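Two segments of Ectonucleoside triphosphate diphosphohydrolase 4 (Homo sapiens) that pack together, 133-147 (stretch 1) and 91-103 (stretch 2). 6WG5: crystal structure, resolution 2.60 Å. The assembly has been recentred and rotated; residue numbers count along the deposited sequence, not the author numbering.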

# COMPACT_ATOMS: atom_id res chain seq x y z
N ALA A 133 7.18 1.05 10.27
CA ALA A 133 6.60 1.88 11.33
C ALA A 133 7.17 1.56 12.70
O ALA A 133 7.26 2.44 13.56
CB ALA A 133 5.08 1.73 11.34
N GLY A 134 7.55 0.30 12.94
CA GLY A 134 8.06 -0.07 14.25
C GLY A 134 9.28 0.74 14.65
O GLY A 134 9.41 1.14 15.81
N MET A 135 10.19 0.98 13.70
CA MET A 135 11.42 1.71 13.98
C MET A 135 11.28 3.21 13.78
O MET A 135 12.12 3.96 14.28
CB MET A 135 12.54 1.19 13.08
CG MET A 135 13.01 -0.22 13.43
SD MET A 135 14.29 -0.23 14.70
CE MET A 135 15.67 0.49 13.80
N ARG A 136 10.24 3.66 13.07
CA ARG A 136 10.09 5.08 12.79
C ARG A 136 9.81 5.87 14.06
O ARG A 136 10.27 7.01 14.20
CB ARG A 136 8.97 5.29 11.77
CG ARG A 136 9.42 5.92 10.46
CD ARG A 136 8.27 5.92 9.46
NE ARG A 136 8.39 4.83 8.49
CZ ARG A 136 7.35 4.22 7.92
NH1 ARG A 136 6.11 4.56 8.23
NH2 ARG A 136 7.57 3.25 7.05
N ILE A 137 9.05 5.29 14.99
CA ILE A 137 8.66 6.01 16.20
C ILE A 137 9.65 5.81 17.34
O ILE A 137 9.42 6.36 18.44
CB ILE A 137 7.25 5.59 16.68
CG1 ILE A 137 7.09 4.07 16.70
CG2 ILE A 137 6.19 6.25 15.79
CD1 ILE A 137 5.80 3.59 17.33
N LEU A 138 10.73 5.07 17.14
CA LEU A 138 11.77 5.00 18.14
C LEU A 138 12.59 6.28 18.13
O LEU A 138 12.65 6.99 17.12
CB LEU A 138 12.69 3.80 17.89
CG LEU A 138 12.15 2.38 18.11
CD1 LEU A 138 13.32 1.41 18.17
CD2 LEU A 138 11.31 2.28 19.37
N PRO A 139 13.24 6.61 19.25
CA PRO A 139 14.17 7.74 19.23
C PRO A 139 15.29 7.49 18.23
O PRO A 139 15.83 6.38 18.14
CB PRO A 139 14.70 7.80 20.67
CG PRO A 139 13.67 7.07 21.48
CD PRO A 139 13.13 6.01 20.59
N GLU A 140 15.63 8.53 17.47
CA GLU A 140 16.63 8.38 16.41
C GLU A 140 17.91 7.75 16.94
O GLU A 140 18.57 6.99 16.22
CB GLU A 140 16.94 9.74 15.78
CG GLU A 140 17.64 9.64 14.43
CD GLU A 140 18.86 10.53 14.32
OE1 GLU A 140 19.42 10.93 15.36
OE2 GLU A 140 19.27 10.84 13.18
N SER A 141 18.28 8.05 18.18
CA SER A 141 19.49 7.47 18.76
C SER A 141 19.41 5.95 18.79
O SER A 141 20.41 5.26 18.55
CB SER A 141 19.71 8.02 20.17
OG SER A 141 19.63 9.43 20.18
N GLN A 142 18.23 5.40 19.09
CA GLN A 142 18.08 3.96 19.20
C GLN A 142 17.92 3.29 17.84
O GLN A 142 18.29 2.13 17.67
CB GLN A 142 16.88 3.64 20.10
CG GLN A 142 16.98 4.27 21.47
CD GLN A 142 15.69 4.17 22.26
OE1 GLN A 142 14.77 3.45 21.88
NE2 GLN A 142 15.62 4.91 23.37
N GLN A 143 17.36 4.01 16.85
CA GLN A 143 17.35 3.50 15.49
C GLN A 143 18.76 3.19 15.01
O GLN A 143 19.04 2.10 14.52
CB GLN A 143 16.68 4.51 14.55
CG GLN A 143 15.17 4.61 14.70
CD GLN A 143 14.57 5.64 13.76
OE1 GLN A 143 14.98 5.75 12.60
NE2 GLN A 143 13.60 6.40 14.25
N LYS A 144 19.67 4.16 15.16
CA LYS A 144 21.04 3.98 14.70
C LYS A 144 21.73 2.83 15.43
O LYS A 144 22.55 2.13 14.84
CB LYS A 144 21.82 5.27 14.88
CG LYS A 144 23.19 5.27 14.22
CD LYS A 144 23.95 6.56 14.52
CE LYS A 144 25.33 6.55 13.88
NZ LYS A 144 26.40 6.88 14.87
N ALA A 145 21.40 2.63 16.71
CA ALA A 145 22.01 1.54 17.46
C ALA A 145 21.69 0.19 16.83
O ALA A 145 22.56 -0.68 16.73
CB ALA A 145 21.53 1.58 18.91
N ILE A 146 20.44 -0.00 16.41
CA ILE A 146 20.02 -1.29 15.85
C ILE A 146 20.69 -1.52 14.50
O ILE A 146 21.24 -2.60 14.24
CB ILE A 146 18.49 -1.34 15.74
CG1 ILE A 146 17.88 -1.44 17.15
CG2 ILE A 146 18.04 -2.52 14.87
CD1 ILE A 146 16.38 -1.25 17.19
N LEU A 147 20.65 -0.53 13.61
CA LEU A 147 21.27 -0.68 12.30
C LEU A 147 22.74 -1.06 12.43
O LEU A 147 23.24 -1.91 11.69
CB LEU A 147 21.13 0.61 11.49
CG LEU A 147 19.75 1.26 11.39
CD1 LEU A 147 19.87 2.61 10.69
CD2 LEU A 147 18.77 0.36 10.65
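Stretch 2, residues 91-103: GISEFATSPEKVS

Stretch 2 runs alongside stretch 1 in the same general direction: Ser93 lies nearest Gly134 (CA to CA 5.0 Å), Ala96 nearest Gln142 (CA to CA 5.9 Å) and Pro99 nearest Ile146 (CA to CA 4.9 Å). Its backbone is a chain of short turns, with a 3-10 segment at Ser93-Glu94 and helical torsions at Pro99-Lys101, whereas stretch 1 has two helices joined by a loop through Leu138. No hydrogen bond crosses between them; the contact rests on packing.

The approach is tight at Gly134, whose O lies 3.1 Å from Ser93 CB. Ser93 is p (chi1 61°), and a CB on Gly134 would come within 3.2 Å of Ser93 OG, so glycine suits the place. Next to it, Met135, with all three chi angles m, sets CG 3.4 Å from Ile92 CG2, the flexible, unbranched Met135 side chain meeting the β-branched Ile92 in a buried site.

Leu138 points toward stretch 2, and its m,t rotamer carries CD1 to 3.7 Å from Ala96 CB. The small methyl of Ala96 also receives Gln142, whose m,t chain extends until OE1 lies 3.3 Å from Ala96 CB, a contact without a hydrogen bond. Gln143 points away and instead braces its own stretch, NE2 donating to Leu138 O at 3.1 Å.

Ile146 has the largest area covered by stretch 2. Its CA-to-CB bond runs sideways, but the branched m,t chain reaches several partners: CG2 lies 3.8 Å from Ile92 CD1 and 4.0 Å from Val102 CG2, while CG1 is 4.2 Å from Pro99 CB. Ile92, t,t, is extended, which lets CD1 reach Ile146 while CG2 meets Met135. Pro99 offers a compact apolar ring, and the short side chain of Ala145 fits against it, CB to Pro99 CB 3.7 Å. Glu100 points away and Lys101, extended throughout, stays out of reach; both are exposed, as suits charged residues.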

# COMPACT_ATOMS: atom_id res chain seq x y z
N GLY A 91 8.95 -8.56 16.06
CA GLY A 91 9.44 -7.39 15.37
C GLY A 91 10.73 -6.87 15.97
O GLY A 91 11.15 -7.27 17.06
N ILE A 92 11.35 -5.96 15.23
CA ILE A 92 12.65 -5.43 15.63
C ILE A 92 12.52 -4.27 16.61
O ILE A 92 13.42 -4.04 17.42
CB ILE A 92 13.46 -5.02 14.39
CG1 ILE A 92 14.96 -5.17 14.66
CG2 ILE A 92 13.15 -3.58 13.97
CD1 ILE A 92 15.81 -5.18 13.40
N SER A 93 11.41 -3.53 16.56
CA SER A 93 11.24 -2.36 17.41
C SER A 93 11.25 -2.72 18.89
O SER A 93 11.52 -1.84 19.72
CB SER A 93 9.93 -1.65 17.06
OG SER A 93 8.81 -2.50 17.26
N GLU A 94 10.96 -3.97 19.24
CA GLU A 94 10.91 -4.35 20.65
C GLU A 94 12.26 -4.21 21.32
O GLU A 94 12.34 -3.97 22.53
CB GLU A 94 10.40 -5.79 20.79
CG GLU A 94 9.04 -6.02 20.16
CD GLU A 94 7.95 -5.16 20.78
OE1 GLU A 94 7.45 -5.52 21.87
OE2 GLU A 94 7.60 -4.12 20.18
N PHE A 95 13.35 -4.34 20.56
CA PHE A 95 14.70 -4.23 21.10
C PHE A 95 15.21 -2.80 21.12
O PHE A 95 16.42 -2.57 21.02
CB PHE A 95 15.66 -5.12 20.30
CG PHE A 95 15.25 -6.56 20.25
CD1 PHE A 95 15.85 -7.42 19.34
CD2 PHE A 95 14.28 -7.07 21.10
CE1 PHE A 95 15.49 -8.74 19.28
CE2 PHE A 95 13.92 -8.40 21.05
CZ PHE A 95 14.52 -9.24 20.13
N ALA A 96 14.31 -1.82 21.24
CA ALA A 96 14.72 -0.43 21.37
C ALA A 96 15.79 -0.27 22.44
O ALA A 96 16.72 0.54 22.29
CB ALA A 96 13.51 0.44 21.69
N THR A 97 15.68 -1.04 23.52
CA THR A 97 16.64 -0.99 24.62
C THR A 97 17.64 -2.14 24.59
O THR A 97 18.55 -2.17 25.42
CB THR A 97 15.90 -1.01 25.96
OG1 THR A 97 15.22 -2.26 26.13
CG2 THR A 97 14.88 0.12 26.02
N SER A 98 17.49 -3.08 23.65
CA SER A 98 18.40 -4.23 23.56
C SER A 98 19.01 -4.30 22.16
O SER A 98 18.92 -5.35 21.51
CB SER A 98 17.65 -5.52 23.88
OG SER A 98 16.93 -5.42 25.09
N PRO A 99 19.64 -3.23 21.68
CA PRO A 99 20.20 -3.29 20.31
C PRO A 99 21.23 -4.38 20.12
O PRO A 99 21.29 -4.98 19.04
CB PRO A 99 20.80 -1.89 20.12
CG PRO A 99 20.96 -1.33 21.50
CD PRO A 99 19.86 -1.93 22.32
N GLU A 100 22.05 -4.68 21.14
CA GLU A 100 23.03 -5.75 21.00
C GLU A 100 22.37 -7.10 20.74
O GLU A 100 23.00 -7.99 20.16
CB GLU A 100 23.90 -5.84 22.26
CG GLU A 100 23.19 -6.36 23.52
CD GLU A 100 22.39 -5.30 24.24
OE1 GLU A 100 22.71 -4.10 24.10
OE2 GLU A 100 21.43 -5.66 24.96
N LYS A 101 21.10 -7.25 21.13
CA LYS A 101 20.38 -8.51 21.03
C LYS A 101 19.73 -8.72 19.66
O LYS A 101 19.21 -9.81 19.40
CB LYS A 101 19.31 -8.56 22.13
CG LYS A 101 18.44 -9.81 22.18
CD LYS A 101 17.39 -9.69 23.27
CE LYS A 101 16.38 -10.82 23.21
NZ LYS A 101 15.29 -10.64 24.22
N VAL A 102 19.77 -7.73 18.78
CA VAL A 102 18.93 -7.76 17.58
C VAL A 102 19.48 -8.73 16.55
O VAL A 102 18.71 -9.38 15.83
CB VAL A 102 18.79 -6.34 17.01
CG1 VAL A 102 20.06 -5.89 16.29
CG2 VAL A 102 17.59 -6.27 16.08
N SER A 103 20.80 -8.85 16.44
CA SER A 103 21.39 -9.67 15.38
C SER A 103 21.02 -11.15 15.52
O SER A 103 21.06 -11.87 14.52
CB SER A 103 22.91 -9.50 15.37
OG SER A 103 23.26 -8.18 15.00